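Local coordinates for protein alpha-glucosidase ([Eubacterium] rectale, PDB 6PNR) that probably hydrolyses alpha-linked sulfoquinovosides, glycosides of the sugar that heads plant sulfolipid, as a retaining glycosidase of family GH31, at residues Pro235-Asn240 with Gly312-Gly317; Trp291-His294 with Asp300-Lys303; Val360-Thr363 with Ala367-Trp370; Ile374-Thr379 with Val427-Lys432; Lys421-Ala426 with Val436-Arg441. One frame throughout, in Å; residues are numbered along the deposited sequence.

How the interactions relate
All five contacts lie in the TIM-barrel region of the chain. Interaction 1 closes the longest loop, bringing the 3-10 turn ahead of the first barrel strand, 242-245, to strand 314-319. Nested inside it, interaction 2 folds the loop 291-294 onto the start of helix 301-310, and Leu301 then packs on Phe315 of interaction 1. Interaction 3 follows in series, a short closure where helix 365-380 begins. Farther along that helix, interaction 4 reaches the end of helix 408-429. Interaction 5 ties that second helix to strand 437-439, its segments alternating with those of interaction 4, so the two cross. Val437 and Phe439 lead back to Trp237 and Leu316.

Interaction 1 of 5, residues Pro235-Asn240 with Gly312-Gly317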
# COMPACT_ATOMS: atom_id res chain seq x y z
N PRO A 235 8.18 40.80 -13.79
CA PRO A 235 7.96 41.94 -14.69
C PRO A 235 6.83 42.83 -14.19
O PRO A 235 5.83 42.34 -13.67
CB PRO A 235 7.61 41.29 -16.03
CG PRO A 235 8.18 39.90 -15.95
CD PRO A 235 8.09 39.51 -14.50
N ASP A 236 6.99 44.15 -14.37
CA ASP A 236 5.97 45.08 -13.90
C ASP A 236 4.60 44.78 -14.50
O ASP A 236 3.58 45.06 -13.87
CB ASP A 236 6.35 46.53 -14.22
CG ASP A 236 7.04 47.22 -13.05
OD1 ASP A 236 7.00 46.68 -11.92
OD2 ASP A 236 7.63 48.30 -13.27
N TRP A 237 4.55 44.24 -15.72
CA TRP A 237 3.24 44.08 -16.36
C TRP A 237 2.36 43.02 -15.69
O TRP A 237 1.15 43.04 -15.92
CB TRP A 237 3.38 43.76 -17.85
CG TRP A 237 4.23 42.56 -18.20
CD1 TRP A 237 5.54 42.58 -18.61
CD2 TRP A 237 3.83 41.18 -18.21
NE1 TRP A 237 5.97 41.31 -18.86
CE2 TRP A 237 4.95 40.43 -18.62
CE3 TRP A 237 2.64 40.50 -17.90
CZ2 TRP A 237 4.93 39.04 -18.73
CZ3 TRP A 237 2.61 39.12 -18.02
CH2 TRP A 237 3.75 38.40 -18.43
N VAL A 238 2.92 42.12 -14.88
CA VAL A 238 2.05 41.10 -14.27
C VAL A 238 1.03 41.76 -13.35
O VAL A 238 -0.08 41.25 -13.18
CB VAL A 238 2.83 40.00 -13.52
CG1 VAL A 238 3.97 39.42 -14.35
CG2 VAL A 238 3.31 40.46 -12.15
N TYR A 239 1.37 42.91 -12.77
CA TYR A 239 0.48 43.57 -11.81
C TYR A 239 -0.65 44.33 -12.48
O TYR A 239 -1.48 44.90 -11.77
CB TYR A 239 1.28 44.53 -10.91
CG TYR A 239 2.43 43.83 -10.21
CD1 TYR A 239 2.21 43.03 -9.09
CD2 TYR A 239 3.73 43.94 -10.69
CE1 TYR A 239 3.25 42.36 -8.46
CE2 TYR A 239 4.79 43.28 -10.07
CZ TYR A 239 4.55 42.50 -8.96
OH TYR A 239 5.61 41.86 -8.35
N ASN A 240 -0.70 44.36 -13.82
CA ASN A 240 -1.81 44.99 -14.53
C ASN A 240 -3.13 44.24 -14.36
O ASN A 240 -4.17 44.76 -14.77
CB ASN A 240 -1.50 45.11 -16.03
CG ASN A 240 -0.36 46.08 -16.32
OD1 ASN A 240 -0.07 46.96 -15.52
ND2 ASN A 240 0.26 45.95 -17.49
N GLY A 312 -1.81 47.06 -24.29
CA GLY A 312 -1.36 46.81 -22.93
C GLY A 312 -1.49 45.38 -22.45
O GLY A 312 -1.53 45.14 -21.24
N ILE A 313 -1.57 44.40 -23.36
CA ILE A 313 -1.85 43.02 -22.98
C ILE A 313 -0.75 42.13 -23.52
O ILE A 313 -0.42 42.20 -24.72
CB ILE A 313 -3.24 42.57 -23.47
CG1 ILE A 313 -4.31 43.42 -22.79
CG2 ILE A 313 -3.48 41.08 -23.18
CD1 ILE A 313 -5.64 43.33 -23.44
N LYS A 314 -0.20 41.27 -22.67
CA LYS A 314 0.86 40.37 -23.11
C LYS A 314 0.27 39.03 -23.58
O LYS A 314 -0.88 38.70 -23.29
CB LYS A 314 1.88 40.14 -21.99
CG LYS A 314 2.54 41.45 -21.43
CD LYS A 314 3.13 42.32 -22.53
CE LYS A 314 3.88 43.53 -21.95
NZ LYS A 314 4.39 44.43 -23.03
N PHE A 315 1.08 38.27 -24.33
CA PHE A 315 0.69 36.94 -24.78
C PHE A 315 1.64 35.93 -24.14
O PHE A 315 2.86 36.12 -24.15
CB PHE A 315 0.73 36.82 -26.31
CG PHE A 315 0.16 35.52 -26.84
CD1 PHE A 315 0.92 34.35 -26.85
CD2 PHE A 315 -1.14 35.47 -27.32
CE1 PHE A 315 0.39 33.15 -27.33
CE2 PHE A 315 -1.67 34.27 -27.81
CZ PHE A 315 -0.90 33.12 -27.81
N LEU A 316 1.07 34.86 -23.57
CA LEU A 316 1.85 33.81 -22.91
C LEU A 316 1.55 32.45 -23.53
O LEU A 316 0.43 32.17 -23.95
CB LEU A 316 1.58 33.76 -21.39
CG LEU A 316 1.96 35.02 -20.59
CD1 LEU A 316 0.87 36.10 -20.63
CD2 LEU A 316 2.32 34.66 -19.15
N GLY A 317 2.58 31.60 -23.57
CA GLY A 317 2.49 30.32 -24.24
C GLY A 317 2.82 29.13 -23.34
O GLY A 317 2.55 29.16 -22.14
O HOH W 1 -0.03 43.80 -19.50
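Trp237 lays one face of its indole on the aliphatic part of Lys314, and this pair accounts for most of the surface buried here. Lys314 CG sits 3.7 Å from the centroid of the six-membered ring of Trp237, 22° off its normal, a CH-pi contact. The lysine chain bends at chi2 (-52°), which carries CE across to the pyrrole side, 3.8 Å from CD1 of Trp237. Its ammonium ends farther off, so any cation-pi attraction is weak at most. Behind the indole, Val238 CG1 lies against the opposite face, while Leu316 CD2 approaches the ring edge at CH2 of Trp237, 4.1 Å away. The ring is pinned from outside as well: NE1 gives its hydrogen bond to the carbonyl of Asp435. At the solvent side one water joins the segments, accepting from Asn240 ND2 at 3.0 Å and donating to Gly312 O at 2.7 Å. Cutting Trp237 back to an alanine would probably leave the Lys314 methylenes without the flat surface they lie on and Asp435 O without its indole donor. Gly312, with positive phi, closes helix 301-310 in a Schellman motif, and the chain enters strand 314-319 after Ile313. A helix followed by a parallel strand is the repeating step of a TIM barrel; here a glycine makes the turn between them.

Interaction 2 of 5, residues Trp291-His294 with Asp300-Lys303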
# COMPACT_ATOMS: atom_id res chain seq x y z
N TRP A 291 6.87 22.81 -30.48
CA TRP A 291 6.87 24.17 -29.92
C TRP A 291 7.10 25.26 -30.97
O TRP A 291 8.02 26.06 -30.88
CB TRP A 291 7.91 24.26 -28.81
CG TRP A 291 7.90 23.04 -27.93
CD1 TRP A 291 8.94 22.20 -27.67
CD2 TRP A 291 6.76 22.50 -27.24
NE1 TRP A 291 8.53 21.17 -26.85
CE2 TRP A 291 7.20 21.34 -26.56
CE3 TRP A 291 5.42 22.89 -27.12
CZ2 TRP A 291 6.34 20.57 -25.78
CZ3 TRP A 291 4.57 22.12 -26.33
CH2 TRP A 291 5.04 20.98 -25.67
N LYS A 292 6.21 25.27 -31.97
CA LYS A 292 6.06 26.34 -32.95
C LYS A 292 4.57 26.66 -33.03
O LYS A 292 3.74 25.77 -32.87
CB LYS A 292 6.57 25.93 -34.33
CG LYS A 292 7.97 25.32 -34.29
CD LYS A 292 8.63 25.27 -35.67
CE LYS A 292 8.03 24.22 -36.57
NZ LYS A 292 8.80 24.14 -37.85
N TYR A 293 4.24 27.93 -33.27
CA TYR A 293 2.82 28.28 -33.21
C TYR A 293 2.07 27.56 -34.32
O TYR A 293 2.63 27.20 -35.36
CB TYR A 293 2.60 29.79 -33.25
CG TYR A 293 2.61 30.46 -34.61
CD1 TYR A 293 3.78 30.98 -35.14
CD2 TYR A 293 1.43 30.65 -35.33
CE1 TYR A 293 3.80 31.63 -36.36
CE2 TYR A 293 1.43 31.29 -36.57
CZ TYR A 293 2.63 31.78 -37.07
OH TYR A 293 2.67 32.43 -38.29
N HIS A 294 0.81 27.26 -34.05
CA HIS A 294 -0.01 26.45 -34.94
C HIS A 294 -0.65 27.37 -35.97
O HIS A 294 -1.50 28.19 -35.63
CB HIS A 294 -1.06 25.67 -34.15
CG HIS A 294 -1.67 24.54 -34.92
ND1 HIS A 294 -2.66 24.74 -35.86
CD2 HIS A 294 -1.43 23.21 -34.89
CE1 HIS A 294 -3.00 23.57 -36.38
NE2 HIS A 294 -2.27 22.63 -35.81
N ASP A 300 -1.18 33.85 -38.37
CA ASP A 300 -0.58 35.17 -38.19
C ASP A 300 -0.56 35.57 -36.71
O ASP A 300 -0.78 36.73 -36.36
CB ASP A 300 -1.29 36.22 -39.04
CG ASP A 300 -1.09 35.99 -40.54
OD1 ASP A 300 -0.23 35.16 -40.93
OD2 ASP A 300 -1.80 36.64 -41.33
N LEU A 301 -0.28 34.61 -35.84
CA LEU A 301 -0.18 34.92 -34.42
C LEU A 301 0.79 36.07 -34.12
O LEU A 301 0.42 36.95 -33.32
CB LEU A 301 0.22 33.65 -33.64
CG LEU A 301 0.35 33.80 -32.12
CD1 LEU A 301 -0.93 34.35 -31.52
CD2 LEU A 301 0.72 32.48 -31.48
N PRO A 302 1.98 36.15 -34.73
CA PRO A 302 2.87 37.28 -34.40
C PRO A 302 2.23 38.64 -34.63
O PRO A 302 2.42 39.57 -33.84
CB PRO A 302 4.07 37.06 -35.34
CG PRO A 302 4.08 35.57 -35.59
CD PRO A 302 2.61 35.22 -35.69
N LYS A 303 1.44 38.77 -35.70
CA LYS A 303 0.70 40.00 -35.92
C LYS A 303 -0.32 40.25 -34.81
O LYS A 303 -0.45 41.38 -34.31
CB LYS A 303 0.01 39.92 -37.29
CG LYS A 303 -0.42 41.26 -37.86
CD LYS A 303 -0.98 41.12 -39.29
CE LYS A 303 -1.35 42.49 -39.86
NZ LYS A 303 -1.84 42.43 -41.27
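Leu301 and Pro302, at the first turn of helix 301-310, press together on one face of the Tyr293 ring. Leu301 CB stands 4.1 Å from the centroid of the Tyr293 ring, and Pro302 CD lies at the same distance, each a little under 30° off the ring normal. Leu301 CB comes nearest CD2 of Tyr293 (3.6 Å), whereas Pro302 CD takes the phenol end, 3.7 Å from CZ of Tyr293. The tight part continues inward, where CD2 of Leu301 reaches CB of the tyrosine at 3.7 Å; for this the leucine sets CG opposite its own backbone nitrogen (chi1 -179°). Deeper still, Leu301 packs on Phe315 of strand 314-319, and Tyr293 also touches Trp275 and Ile382. Outward the contact slackens. Asp300 is exposed, with its side chain turned from the tyrosine, and Tyr293 CE2 comes no closer to it than 4.1 Å, at its backbone N. No hydrogen bond crosses between the segments, so shape and CH-pi contacts do the joining. Asp300 occupies the N-cap position without a side-chain capping bond. This is the start of a barrel helix covered by the loop that leads into it, within the TIM-barrel fold of family 31.

Interaction 3 of 5, residues Val360-Thr363 with Ala367-Trp370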
# COMPACT_ATOMS: atom_id res chain seq x y z
N VAL A 360 14.23 15.16 -24.95
CA VAL A 360 15.41 15.89 -25.37
C VAL A 360 16.48 15.71 -24.31
O VAL A 360 16.25 15.99 -23.12
CB VAL A 360 15.08 17.37 -25.61
CG1 VAL A 360 16.35 18.17 -25.90
CG2 VAL A 360 14.07 17.51 -26.74
N ASP A 361 17.66 15.22 -24.72
CA ASP A 361 18.72 14.90 -23.75
C ASP A 361 19.39 16.19 -23.30
O ASP A 361 20.39 16.64 -23.85
CB ASP A 361 19.73 13.92 -24.34
CG ASP A 361 20.74 13.45 -23.32
OD1 ASP A 361 20.74 13.97 -22.18
OD2 ASP A 361 21.54 12.54 -23.63
N LEU A 362 18.84 16.77 -22.23
CA LEU A 362 19.36 18.04 -21.74
C LEU A 362 20.79 17.92 -21.19
O LEU A 362 21.40 18.96 -20.93
CB LEU A 362 18.44 18.59 -20.66
CG LEU A 362 17.02 18.93 -21.13
CD1 LEU A 362 16.19 19.45 -19.96
CD2 LEU A 362 17.05 19.95 -22.25
N THR A 363 21.31 16.72 -21.01
CA THR A 363 22.70 16.55 -20.58
C THR A 363 23.68 16.60 -21.74
O THR A 363 24.89 16.71 -21.51
CB THR A 363 22.89 15.23 -19.83
OG1 THR A 363 22.87 14.14 -20.75
CG2 THR A 363 21.78 15.03 -18.81
N ALA A 367 22.32 19.30 -27.63
CA ALA A 367 20.86 19.26 -27.52
C ALA A 367 20.33 20.36 -26.61
O ALA A 367 19.29 20.96 -26.89
CB ALA A 367 20.42 17.88 -27.03
N PHE A 368 21.05 20.65 -25.51
CA PHE A 368 20.66 21.72 -24.60
C PHE A 368 20.61 23.07 -25.32
O PHE A 368 19.60 23.78 -25.27
CB PHE A 368 21.64 21.75 -23.41
CG PHE A 368 21.29 22.73 -22.31
CD1 PHE A 368 21.82 24.01 -22.31
CD2 PHE A 368 20.50 22.35 -21.23
CE1 PHE A 368 21.54 24.91 -21.27
CE2 PHE A 368 20.20 23.25 -20.21
CZ PHE A 368 20.72 24.51 -20.22
N GLU A 369 21.69 23.43 -26.02
CA GLU A 369 21.71 24.68 -26.78
C GLU A 369 20.64 24.68 -27.87
O GLU A 369 20.00 25.71 -28.11
CB GLU A 369 23.10 24.90 -27.39
CG GLU A 369 24.16 25.20 -26.36
CD GLU A 369 23.88 26.51 -25.65
OE1 GLU A 369 23.51 27.48 -26.34
OE2 GLU A 369 24.02 26.56 -24.41
N TRP A 370 20.44 23.55 -28.53
CA TRP A 370 19.39 23.45 -29.54
C TRP A 370 18.03 23.79 -28.94
O TRP A 370 17.26 24.55 -29.53
CB TRP A 370 19.39 22.05 -30.14
CG TRP A 370 18.29 21.75 -31.13
CD1 TRP A 370 18.20 22.19 -32.41
CD2 TRP A 370 17.17 20.88 -30.92
NE1 TRP A 370 17.07 21.67 -33.01
CE2 TRP A 370 16.42 20.86 -32.12
CE3 TRP A 370 16.71 20.12 -29.83
CZ2 TRP A 370 15.25 20.11 -32.26
CZ3 TRP A 370 15.54 19.37 -29.98
CH2 TRP A 370 14.83 19.38 -31.18
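A buried, mainly apolar contact joins the turn 360-363, just past strand 356-359, to the first turns of helix 365-380, in the TIM-barrel region. Three successive residues of the turn touch the helix, Asp361 by its backbone carbonyl. Val360 divides its branches: CG1 lies 4.2 Å from CB of Ala367, and CG2 meets the edge of the Trp370 indole, 4.0 Å from CZ3 of that ring. Next, the carbonyl O of Asp361 rests 3.4 Å from CB of Ala367. Leu362 then approaches Phe368 twice, with CD2 4.3 Å from CD2 of the phenylalanine and with its carbonyl O nearer, at 3.5 Å from that same ring carbon. Phe368 reaches this spot with CG trans to its backbone nitrogen (chi1 -175°), and its far end continues onto helix 408-429. The turn is fixed by Asp361 OD1, which accepts Thr363 N at 3.0 Å in an Asx turn and Thr363 OG1 at 2.6 Å, both from the same face of the carboxylate. Asp361 OD2 is bonded to Tyr403 N and Trp370 NE1 to Glu332, both away from the interface; no hydrogen bond crosses between the segments, so the join is van der Waals.

Interaction 4 of 5, residues Ile374-Thr379 with Val427-Lys432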
# COMPACT_ATOMS: atom_id res chain seq x y z
N ILE A 374 15.36 26.81 -29.68
CA ILE A 374 13.94 26.62 -29.98
C ILE A 374 13.08 27.63 -29.21
O ILE A 374 12.13 28.21 -29.75
CB ILE A 374 13.52 25.17 -29.67
CG1 ILE A 374 14.09 24.21 -30.71
CG2 ILE A 374 11.99 25.03 -29.58
CD1 ILE A 374 13.82 22.76 -30.42
N ILE A 375 13.41 27.86 -27.93
CA ILE A 375 12.67 28.83 -27.13
C ILE A 375 12.91 30.25 -27.65
O ILE A 375 11.97 31.03 -27.83
CB ILE A 375 13.04 28.70 -25.64
CG1 ILE A 375 12.73 27.29 -25.12
CG2 ILE A 375 12.34 29.80 -24.81
CD1 ILE A 375 13.26 27.01 -23.71
N LYS A 376 14.18 30.58 -27.93
CA LYS A 376 14.50 31.92 -28.44
C LYS A 376 13.80 32.19 -29.76
O LYS A 376 13.21 33.26 -29.96
CB LYS A 376 16.01 32.09 -28.60
CG LYS A 376 16.82 32.03 -27.32
CD LYS A 376 18.30 32.29 -27.65
CE LYS A 376 19.21 32.07 -26.46
NZ LYS A 376 20.62 32.42 -26.82
N GLU A 377 13.85 31.23 -30.68
CA GLU A 377 13.38 31.45 -32.04
C GLU A 377 11.86 31.42 -32.13
O GLU A 377 11.26 32.28 -32.78
CB GLU A 377 13.99 30.40 -32.99
CG GLU A 377 13.57 30.55 -34.46
CD GLU A 377 14.17 29.48 -35.38
OE1 GLU A 377 14.87 28.58 -34.88
OE2 GLU A 377 13.94 29.54 -36.60
N TYR A 378 11.21 30.44 -31.50
CA TYR A 378 9.80 30.19 -31.76
C TYR A 378 8.87 30.67 -30.65
O TYR A 378 7.66 30.80 -30.90
CB TYR A 378 9.56 28.70 -32.00
CG TYR A 378 10.30 28.14 -33.20
CD1 TYR A 378 9.97 28.55 -34.49
CD2 TYR A 378 11.29 27.18 -33.05
CE1 TYR A 378 10.62 28.03 -35.59
CE2 TYR A 378 11.95 26.65 -34.15
CZ TYR A 378 11.61 27.08 -35.42
OH TYR A 378 12.26 26.56 -36.52
N THR A 379 9.38 30.94 -29.46
CA THR A 379 8.57 31.54 -28.41
C THR A 379 8.93 33.02 -28.28
O THR A 379 8.17 33.89 -28.72
CB THR A 379 8.73 30.76 -27.09
OG1 THR A 379 8.11 29.47 -27.23
CG2 THR A 379 8.09 31.49 -25.91
N VAL A 427 16.22 33.03 -21.55
CA VAL A 427 15.75 34.35 -21.18
C VAL A 427 16.92 35.28 -20.91
O VAL A 427 16.95 36.43 -21.37
CB VAL A 427 14.80 34.26 -19.96
CG1 VAL A 427 14.50 35.63 -19.42
CG2 VAL A 427 13.51 33.55 -20.37
N LYS A 428 17.92 34.80 -20.17
CA LYS A 428 19.05 35.65 -19.81
C LYS A 428 19.84 36.07 -21.04
O LYS A 428 20.16 37.25 -21.22
CB LYS A 428 19.95 34.91 -18.82
CG LYS A 428 21.10 35.76 -18.25
CD LYS A 428 22.04 34.90 -17.42
CE LYS A 428 22.99 35.73 -16.54
NZ LYS A 428 22.46 35.94 -15.15
N GLU A 429 20.19 35.11 -21.91
CA GLU A 429 20.96 35.44 -23.10
C GLU A 429 20.19 36.38 -24.02
O GLU A 429 20.79 37.15 -24.77
CB GLU A 429 21.34 34.15 -23.85
CG GLU A 429 22.29 33.26 -23.05
CD GLU A 429 22.53 31.91 -23.70
OE1 GLU A 429 22.01 31.68 -24.82
OE2 GLU A 429 23.24 31.07 -23.09
N SER A 430 18.86 36.34 -23.95
CA SER A 430 18.01 37.28 -24.68
C SER A 430 17.94 38.65 -24.02
O SER A 430 17.27 39.54 -24.55
CB SER A 430 16.60 36.71 -24.83
OG SER A 430 16.61 35.50 -25.57
N GLY A 431 18.60 38.84 -22.88
CA GLY A 431 18.54 40.10 -22.17
C GLY A 431 17.18 40.43 -21.58
O GLY A 431 16.86 41.61 -21.44
N LYS A 432 16.38 39.42 -21.21
CA LYS A 432 15.00 39.64 -20.81
C LYS A 432 14.70 39.22 -19.37
O LYS A 432 13.53 39.24 -18.97
CB LYS A 432 14.04 38.92 -21.77
CG LYS A 432 13.87 39.61 -23.12
CD LYS A 432 13.42 41.05 -22.90
CE LYS A 432 13.45 41.86 -24.19
NZ LYS A 432 12.33 41.50 -25.10
O HOH W 2 20.35 35.37 -27.73
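Lys376 NZ and Glu429 OE1 form a salt bridge, the ammonium placed nearly along the C-O axis of the carboxylate; as modelled, NZ to OE1 is 2.5 Å, shorter than normal, and the exact length is doubtful. Lys376 is fully extended beyond CG, and its chain runs at about a right angle to that of Glu429, so its end also passes CB of the glutamate, 3.5 Å from NZ. A water takes a second N-H of the ammonium and makes a weak bond back to Glu429 O. The other carboxylate oxygen, OE2, is held by Lys372, one helical turn before Lys376, which puts two positive charges round one glutamate. With a methionine in place of Lys376, Glu429 OE1 would probably lose its charged mate and the water its ammonium donor. The bridge joins two neighbouring helices of the TIM barrel, 365-380 and 408-429, on their outer surface. The second ends here: Gly431, with positive phi, closes it in a Schellman motif, with Lys432 N bonded to Val427 O. Packing beside the bridge is light. CG of Lys376 passes 3.9 Å from OG of Ser430, whose hydroxyl is hydrogen-bonded to Ala426 O. Deeper between the helices, Ile375 leans on Asn423 and Ala426.

Interaction 5 of 5, residues Lys421-Ala426 with Val436-Arg441; sequences KCNYEA and VVYFMR. With 9VH ([(3~{S},4~{R},5~{R})-4,5-bis(oxidanyl)piperidin-3-yl]methanesulfonic acid), chain C.
The Tyr438 ring carries Asn423 on one face, with CB of the asparagine 3.6 Å from the ring centroid and only 12° off the normal, a CH-pi contact almost over the centre. The phenol oxygen goes on to the next residue of the helix: Tyr438 OH lies 3.1 Å from CA of Tyr424 and 3.2 Å from its CB, in the plane of the Tyr424 ring and at its edge. Tyr424 N is close too, but the angle is poor for a hydrogen bond; the hydroxyl is bonded to Tyr450 O. Tyr438 has CG between its backbone N and carbonyl carbon (chi1 50°), which directs the ring from the strand to the helix. Helix 408-429 thus packs on strand 437-439, which follows it, in an alpha-to-beta step of the TIM barrel. Asn423 is held by its amide: OD1 accepts from Trp387 NE1 on the adjoining parallel strand, and ND2 donates to Trp419 O within its own helix. Farther along the chain, Arg441 enters the inhibitor pocket, where its NH1 makes a close approach, 3.3 Å, to N1 of the aza-sugar. Glu393 forms a salt bridge with NE of this arginine, and Phe391 makes a cation-pi contact with it.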
# COMPACT_ATOMS: atom_id res chain seq x y z
N LYS A 421 17.22 25.44 -16.04
CA LYS A 421 18.41 26.11 -16.56
C LYS A 421 18.26 26.42 -18.05
O LYS A 421 18.71 27.47 -18.52
CB LYS A 421 19.62 25.22 -16.32
CG LYS A 421 20.96 25.91 -16.44
CD LYS A 421 22.08 24.96 -16.01
CE LYS A 421 23.36 25.72 -15.74
NZ LYS A 421 24.42 24.81 -15.21
N CYS A 422 17.67 25.50 -18.81
CA CYS A 422 17.43 25.75 -20.22
C CYS A 422 16.61 27.02 -20.42
O CYS A 422 16.95 27.88 -21.24
CB CYS A 422 16.72 24.55 -20.84
SG CYS A 422 16.65 24.63 -22.63
N ASN A 423 15.51 27.15 -19.67
CA ASN A 423 14.65 28.32 -19.79
C ASN A 423 15.36 29.57 -19.29
O ASN A 423 15.25 30.64 -19.91
CB ASN A 423 13.36 28.11 -19.00
CG ASN A 423 12.40 27.17 -19.71
OD1 ASN A 423 11.57 27.60 -20.52
ND2 ASN A 423 12.52 25.89 -19.43
N TYR A 424 16.09 29.45 -18.19
CA TYR A 424 16.77 30.60 -17.62
C TYR A 424 17.78 31.17 -18.60
O TYR A 424 17.85 32.39 -18.81
CB TYR A 424 17.44 30.18 -16.30
CG TYR A 424 18.22 31.30 -15.61
CD1 TYR A 424 17.58 32.19 -14.76
CD2 TYR A 424 19.59 31.43 -15.79
CE1 TYR A 424 18.28 33.20 -14.12
CE2 TYR A 424 20.30 32.45 -15.14
CZ TYR A 424 19.64 33.33 -14.32
OH TYR A 424 20.33 34.33 -13.67
N GLU A 425 18.56 30.31 -19.25
CA GLU A 425 19.59 30.80 -20.15
C GLU A 425 18.99 31.39 -21.41
O GLU A 425 19.45 32.44 -21.89
CB GLU A 425 20.59 29.68 -20.44
CG GLU A 425 21.41 29.36 -19.17
CD GLU A 425 22.55 28.36 -19.36
OE1 GLU A 425 22.74 27.83 -20.48
OE2 GLU A 425 23.25 28.11 -18.37
N ALA A 426 17.93 30.78 -21.95
CA ALA A 426 17.21 31.39 -23.07
C ALA A 426 16.80 32.82 -22.74
O ALA A 426 17.00 33.75 -23.54
CB ALA A 426 15.99 30.55 -23.46
N VAL A 436 10.42 39.00 -18.96
CA VAL A 436 9.56 37.88 -19.33
C VAL A 436 9.60 36.89 -18.18
O VAL A 436 10.57 36.84 -17.42
CB VAL A 436 9.97 37.19 -20.64
CG1 VAL A 436 10.17 38.20 -21.76
CG2 VAL A 436 11.20 36.37 -20.44
N VAL A 437 8.54 36.11 -18.03
CA VAL A 437 8.49 35.19 -16.90
C VAL A 437 7.95 33.84 -17.37
O VAL A 437 6.95 33.79 -18.10
CB VAL A 437 7.64 35.76 -15.74
CG1 VAL A 437 6.25 36.16 -16.21
CG2 VAL A 437 7.59 34.77 -14.58
N TYR A 438 8.61 32.76 -16.96
CA TYR A 438 8.09 31.42 -17.17
C TYR A 438 7.76 30.82 -15.81
O TYR A 438 8.32 31.22 -14.79
CB TYR A 438 9.06 30.52 -17.96
CG TYR A 438 10.47 30.54 -17.39
CD1 TYR A 438 11.38 31.51 -17.77
CD2 TYR A 438 10.87 29.59 -16.46
CE1 TYR A 438 12.66 31.55 -17.23
CE2 TYR A 438 12.15 29.62 -15.90
CZ TYR A 438 13.04 30.60 -16.30
OH TYR A 438 14.30 30.64 -15.76
N PHE A 439 6.83 29.89 -15.78
CA PHE A 439 6.48 29.28 -14.51
C PHE A 439 6.56 27.77 -14.63
O PHE A 439 6.12 27.19 -15.63
CB PHE A 439 5.10 29.75 -13.99
CG PHE A 439 4.07 29.98 -15.06
CD1 PHE A 439 4.06 31.16 -15.80
CD2 PHE A 439 3.07 29.04 -15.30
CE1 PHE A 439 3.09 31.38 -16.77
CE2 PHE A 439 2.10 29.25 -16.28
CZ PHE A 439 2.10 30.40 -17.01
N MET A 440 7.14 27.14 -13.61
CA MET A 440 7.39 25.71 -13.59
C MET A 440 6.67 25.06 -12.41
O MET A 440 6.48 25.67 -11.35
CB MET A 440 8.89 25.42 -13.49
CG MET A 440 9.73 26.24 -14.48
SD MET A 440 11.46 25.75 -14.42
CE MET A 440 11.38 24.05 -14.99
N ARG A 441 6.27 23.80 -12.59
CA ARG A 441 5.72 23.02 -11.50
C ARG A 441 6.73 22.03 -10.91
O ARG A 441 6.62 21.68 -9.74
CB ARG A 441 4.47 22.25 -11.96
CG ARG A 441 4.75 21.17 -12.99
CD ARG A 441 3.49 20.39 -13.41
NE ARG A 441 3.84 19.14 -14.08
CZ ARG A 441 2.96 18.27 -14.59
NH1 ARG A 441 1.65 18.50 -14.49
NH2 ARG A 441 3.38 17.16 -15.17
O1 9VH C . -2.47 18.42 -21.49
S1 9VH C . -1.08 18.78 -21.67
O2 9VH C . -0.23 17.80 -21.03
O3 9VH C . -0.77 19.03 -23.06
C1 9VH C . -0.89 20.31 -20.81
C2 9VH C . -1.09 20.22 -19.29
C3 9VH C . 0.13 19.55 -18.69
N1 9VH C . 0.29 19.62 -17.23
C4 9VH C . 0.15 20.98 -16.72
C5 9VH C . -1.19 21.56 -17.15
O4 9VH C . -1.30 22.88 -16.63
C6 9VH C . -1.28 21.60 -18.67
O5 9VH C . -2.52 22.16 -19.09